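Local structure of citrinin polyketide synthase (Monascus purpureus, 5MPT) at residues K25-T28 with D29-L33; G38-Y41 with N42-P46. The protein builds, from malonyl-CoA units, the keto-aldehyde precursor of the mycotoxin citrinin; this chain is its C-methyltransferase domain, with S-adenosylhomocysteine bound. All coordinates share one frame; numbering follows the deposited sequence.

Contact 1 (K25-T28 with D29-L33); sequences KEAT and DDFIL
Helix 28-34 starts right after helix 14-26, and its N-cap residue Ala27 meets Phe31 one turn on. Phe31 N donates to Ala27 O (2.9 Å), and Ile32 N likewise to Thr28 O. With CG set beside its own backbone N (chi1 -79°), the Phe31 ring turns back toward the cap: CE2 lies 3.7 Å from Ala27 CB, while Ala27 O sits at the ring edge, near its plane, 3.1 Å from CD2. Thr28 OG1 also lies beside its backbone N (chi1 -57°) and reaches back to the last turn of the first helix, giving a 2.7 Å bond to Lys25 O. Thr28 N approaches that oxygen from the same face, a second hold on it across the break between the helices. Thr28 CG2, anti to the backbone N, meets Ile32 CD1 at 4.1 Å. Two waters lie at the junction: one links Glu26 O with Asp30 N and Asp30 OD2, the other accepts from Asp29 N. The carboxylate of Asp29 receives the backbone N-H groups of Thr368 and Arg369, and Thr28 OG1 also pairs with Gln189 NE2. Phe31 and Ile32 rest on helix 181-198, so the junction packs between that helix and the loop beyond strand 361-364.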
loop_
_atom_site.group_PDB
_atom_site.type_symbol
_atom_site.label_atom_id
_atom_site.label_comp_id
_atom_site.label_asym_id
_atom_site.label_seq_id
_atom_site.Cartn_x
_atom_site.Cartn_y
_atom_site.Cartn_z
ATOM N N LYS A 25 19.092 0.034 -3.514
ATOM C CA LYS A 25 18.586 -1.135 -4.226
ATOM C C LYS A 25 19.360 -2.385 -3.838
ATOM O O LYS A 25 18.767 -3.439 -3.579
ATOM C CB LYS A 25 18.687 -0.889 -5.739
ATOM C CG LYS A 25 18.197 -2.070 -6.602
ATOM C CD LYS A 25 18.191 -1.684 -8.076
ATOM C CE LYS A 25 17.760 -2.831 -8.954
ATOM N NZ LYS A 25 17.807 -2.469 -10.382
ATOM N N GLU A 26 20.687 -2.301 -3.822
ATOM C CA GLU A 26 21.468 -3.495 -3.505
ATOM C C GLU A 26 21.284 -3.965 -2.069
ATOM O O GLU A 26 21.614 -5.106 -1.781
ATOM C CB GLU A 26 22.941 -3.239 -3.804
ATOM C CG GLU A 26 23.152 -3.044 -5.300
ATOM C CD GLU A 26 24.573 -2.701 -5.711
ATOM O OE1 GLU A 26 25.450 -2.525 -4.835
ATOM O OE2 GLU A 26 24.797 -2.607 -6.941
ATOM N N ALA A 27 20.756 -3.129 -1.180
ATOM C CA ALA A 27 20.541 -3.482 0.214
ATOM C C ALA A 27 19.115 -3.962 0.489
ATOM O O ALA A 27 18.758 -4.120 1.658
ATOM C CB ALA A 27 20.837 -2.278 1.105
ATOM N N THR A 28 18.293 -4.166 -0.547
ATOM C CA THR A 28 16.885 -4.525 -0.340
ATOM C C THR A 28 16.719 -5.725 0.599
ATOM O O THR A 28 15.964 -5.654 1.571
ATOM C CB THR A 28 16.184 -4.792 -1.689
ATOM O OG1 THR A 28 16.295 -3.637 -2.527
ATOM C CG2 THR A 28 14.702 -5.075 -1.497
ATOM N N ASP A 29 17.416 -6.830 0.321
ATOM C CA ASP A 29 17.324 -8.027 1.162
ATOM C C ASP A 29 17.798 -7.758 2.581
ATOM O O ASP A 29 17.242 -8.296 3.546
ATOM C CB ASP A 29 18.139 -9.152 0.564
ATOM C CG ASP A 29 17.507 -9.761 -0.651
ATOM O OD1 ASP A 29 16.266 -9.778 -0.728
ATOM O OD2 ASP A 29 18.242 -10.270 -1.519
ATOM N N ASP A 30 18.801 -6.895 2.726
ATOM C CA ASP A 30 19.242 -6.476 4.050
ATOM C C ASP A 30 18.142 -5.757 4.804
ATOM O O ASP A 30 18.000 -5.949 6.016
ATOM C CB ASP A 30 20.454 -5.541 3.961
ATOM C CG ASP A 30 21.706 -6.206 3.356
ATOM O OD1 ASP A 30 22.251 -7.141 3.965
ATOM O OD2 ASP A 30 22.184 -5.746 2.295
ATOM N N PHE A 31 17.396 -4.862 4.129
ATOM C CA PHE A 31 16.311 -4.170 4.824
ATOM C C PHE A 31 15.204 -5.138 5.225
ATOM O O PHE A 31 14.647 -5.016 6.317
ATOM C CB PHE A 31 15.740 -3.014 3.967
ATOM C CG PHE A 31 16.585 -1.782 4.011
ATOM C CD1 PHE A 31 16.449 -0.884 5.050
ATOM C CD2 PHE A 31 17.600 -1.605 3.114
ATOM C CE1 PHE A 31 17.242 0.171 5.155
ATOM C CE2 PHE A 31 18.410 -0.504 3.205
ATOM C CZ PHE A 31 18.224 0.382 4.233
ATOM N N ILE A 32 14.920 -6.132 4.376
ATOM C CA ILE A 32 13.888 -7.123 4.660
ATOM C C ILE A 32 14.256 -7.933 5.900
ATOM O O ILE A 32 13.435 -8.139 6.802
ATOM C CB ILE A 32 13.693 -8.009 3.414
ATOM C CG1 ILE A 32 13.002 -7.206 2.310
ATOM C CG2 ILE A 32 12.888 -9.269 3.746
ATOM C CD1 ILE A 32 13.077 -7.872 0.974
ATOM N N LEU A 33 15.504 -8.403 5.970
ATOM C CA LEU A 33 15.941 -9.168 7.132
ATOM C C LEU A 33 15.971 -8.302 8.390
ATOM O O LEU A 33 15.453 -8.699 9.442
ATOM C CB LEU A 33 17.316 -9.781 6.868
ATOM C CG LEU A 33 17.859 -10.714 7.955
ATOM C CD1 LEU A 33 17.090 -11.996 8.124
ATOM C CD2 LEU A 33 19.342 -10.983 7.612
HETATM O O HOH W 1 20.817 -6.922 0.290
HETATM O O HOH W 2 19.120 -7.114 -2.374
#

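Contact 2 (G38-Y41 with N42-P46). With EDO (1,2-ethanediol), chain C.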
loop_
_atom_site.group_PDB
_atom_site.type_symbol
_atom_site.label_atom_id
_atom_site.label_comp_id
_atom_site.label_asym_id
_atom_site.label_seq_id
_atom_site.Cartn_x
_atom_site.Cartn_y
_atom_site.Cartn_z
ATOM N N GLY A 38 11.844 -11.148 7.089
ATOM C CA GLY A 38 12.433 -12.246 6.343
ATOM C C GLY A 38 11.764 -13.599 6.475
ATOM O O GLY A 38 12.147 -14.519 5.752
ATOM N N THR A 39 10.726 -13.741 7.289
ATOM C CA THR A 39 9.922 -14.955 7.271
ATOM C C THR A 39 8.510 -14.676 6.830
ATOM O O THR A 39 7.658 -15.564 6.952
ATOM C CB THR A 39 9.876 -15.609 8.644
ATOM O OG1 THR A 39 9.347 -14.683 9.597
ATOM C CG2 THR A 39 11.266 -16.040 9.074
ATOM N N TYR A 40 8.235 -13.479 6.318
ATOM C CA TYR A 40 6.840 -13.076 6.142
ATOM C C TYR A 40 6.142 -13.897 5.063
ATOM O O TYR A 40 5.020 -14.375 5.270
ATOM C CB TYR A 40 6.776 -11.589 5.815
ATOM C CG TYR A 40 5.397 -10.945 6.004
ATOM C CD1 TYR A 40 4.969 -10.534 7.267
ATOM C CD2 TYR A 40 4.555 -10.694 4.926
ATOM C CE1 TYR A 40 3.733 -9.956 7.455
ATOM C CE2 TYR A 40 3.309 -10.080 5.112
ATOM C CZ TYR A 40 2.932 -9.686 6.368
ATOM O OH TYR A 40 1.738 -9.078 6.568
ATOM N N TYR A 41 6.764 -14.044 3.892
ATOM C CA TYR A 41 6.085 -14.743 2.801
ATOM C C TYR A 41 5.839 -16.204 3.148
ATOM O O TYR A 41 4.733 -16.730 2.940
ATOM C CB TYR A 41 6.905 -14.631 1.518
ATOM C CG TYR A 41 6.261 -15.249 0.296
ATOM C CD1 TYR A 41 5.329 -14.542 -0.457
ATOM C CD2 TYR A 41 6.580 -16.538 -0.106
ATOM C CE1 TYR A 41 4.732 -15.106 -1.577
ATOM C CE2 TYR A 41 5.982 -17.111 -1.223
ATOM C CZ TYR A 41 5.063 -16.390 -1.951
ATOM O OH TYR A 41 4.481 -16.965 -3.056
ATOM N N ASN A 42 6.834 -16.877 3.702
ATOM C CA ASN A 42 6.719 -18.314 3.920
ATOM C C ASN A 42 6.118 -18.695 5.256
ATOM O O ASN A 42 5.606 -19.808 5.381
ATOM C CB ASN A 42 8.099 -18.959 3.784
ATOM C CG ASN A 42 8.579 -18.977 2.347
ATOM O OD1 ASN A 42 7.801 -19.213 1.425
ATOM N ND2 ASN A 42 9.864 -18.725 2.148
ATOM N N GLU A 43 6.182 -17.830 6.270
ATOM C CA GLU A 43 5.713 -18.233 7.597
ATOM C C GLU A 43 4.553 -17.416 8.156
ATOM O O GLU A 43 3.764 -17.957 8.922
ATOM C CB GLU A 43 6.868 -18.190 8.609
ATOM C CG GLU A 43 7.985 -19.182 8.332
ATOM C CD GLU A 43 9.043 -19.192 9.441
ATOM O OE1 GLU A 43 8.719 -18.823 10.600
ATOM O OE2 GLU A 43 10.202 -19.562 9.144
ATOM N N VAL A 44 4.421 -16.145 7.816
ATOM C CA VAL A 44 3.385 -15.293 8.374
ATOM C C VAL A 44 2.181 -15.261 7.463
ATOM O O VAL A 44 1.060 -15.517 7.907
ATOM C CB VAL A 44 3.938 -13.872 8.644
ATOM C CG1 VAL A 44 2.971 -13.092 9.482
ATOM C CG2 VAL A 44 5.241 -13.958 9.404
ATOM N N MET A 45 2.416 -15.050 6.169
ATOM C CA MET A 45 1.305 -14.891 5.232
ATOM C C MET A 45 0.412 -16.121 5.123
ATOM O O MET A 45 -0.806 -15.937 4.995
ATOM C CB MET A 45 1.827 -14.489 3.842
ATOM C CG MET A 45 2.141 -13.019 3.720
ATOM S SD MET A 45 2.865 -12.521 2.111
ATOM C CE MET A 45 1.647 -13.355 1.035
ATOM N N PRO A 46 0.909 -17.358 5.138
ATOM C CA PRO A 46 -0.027 -18.493 5.147
ATOM C C PRO A 46 -0.944 -18.461 6.346
ATOM O O PRO A 46 -2.106 -18.882 6.242
ATOM C CB PRO A 46 0.903 -19.712 5.133
ATOM C CG PRO A 46 2.161 -19.179 4.440
ATOM C CD PRO A 46 2.306 -17.785 4.954
HETATM C C1 EDO C . 10.731 -12.172 12.225
HETATM O O1 EDO C . 10.986 -13.350 11.460
HETATM C C2 EDO C . 9.272 -12.163 12.653
HETATM O O2 EDO C . 8.459 -12.624 11.560
HETATM O O HOH W 3 8.317 -16.208 11.429
#
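Tyr40 O is gripped by two backbone donors in the first turn of helix 40-62, within the helix-turn-helix region of the methyltransferase. Met45 N comes nearly head-on at 2.8 Å, whereas Val44 N stands above the carbonyl plane at 3.2 Å. The five-residue reach of the Met45 bond marks a wider, pi-type turn. Thr39 O also has two donors, but here Glu43 N holds it at 2.8 Å and Val44 N only weakly. Pro46 has no N-H for the turn before, where the helix kinks; its CD lies 3.3 Å from Tyr41 O. The Tyr40 ring has CG anti to the backbone N (chi1 -163°), and Val44 and Met45, crossing it at about right angles, approach obliquely from the same side: Val44 CB and CG1 by the CD1-CE1 half, Met45 CG by the CD2-CE2 half, 3.5 Å from CE2. Met45 is bent at its thioether (chi3 49°), and its SD makes oblique Met-aromatic contacts with the rings of both Tyr40 and Tyr41. Beyond the helix, Tyr40 OH bonds to Glu138 and Trp322, its ring meets His135 edge-to-face, and Tyr41 N donates to Glu371. At the N-cap, Thr39 makes no side-chain capping bond; its OG1 accepts from a 1,2-ethanediol, probably left from crystallisation, and donates at 2.6 Å to a water that in turn donates to Glu43 OE1.

Overall arrangement
Contact 1 comes first along the chain, at the break between helix 14-26 and helix 28-34, and contact 2 follows at the start of helix 40-62. Their centres are 16 Å apart, yet they touch, with Ile32 CG2 packed 4.0 Å from Gly38 N. Both belong to the helix-turn-helix region of the methyltransferase, and Glu371 serves both: Ile32 leans on it and Tyr41 N bonds to it. The first contact lies against helix 181-198 and away from the active-site residues. The second stands nearer the catalytic centre, the Tyr40 side chain being about 11 Å from that of the active-site residue Tyr177. Two successive helix starts are thus joined by direct packing and a common glutamate.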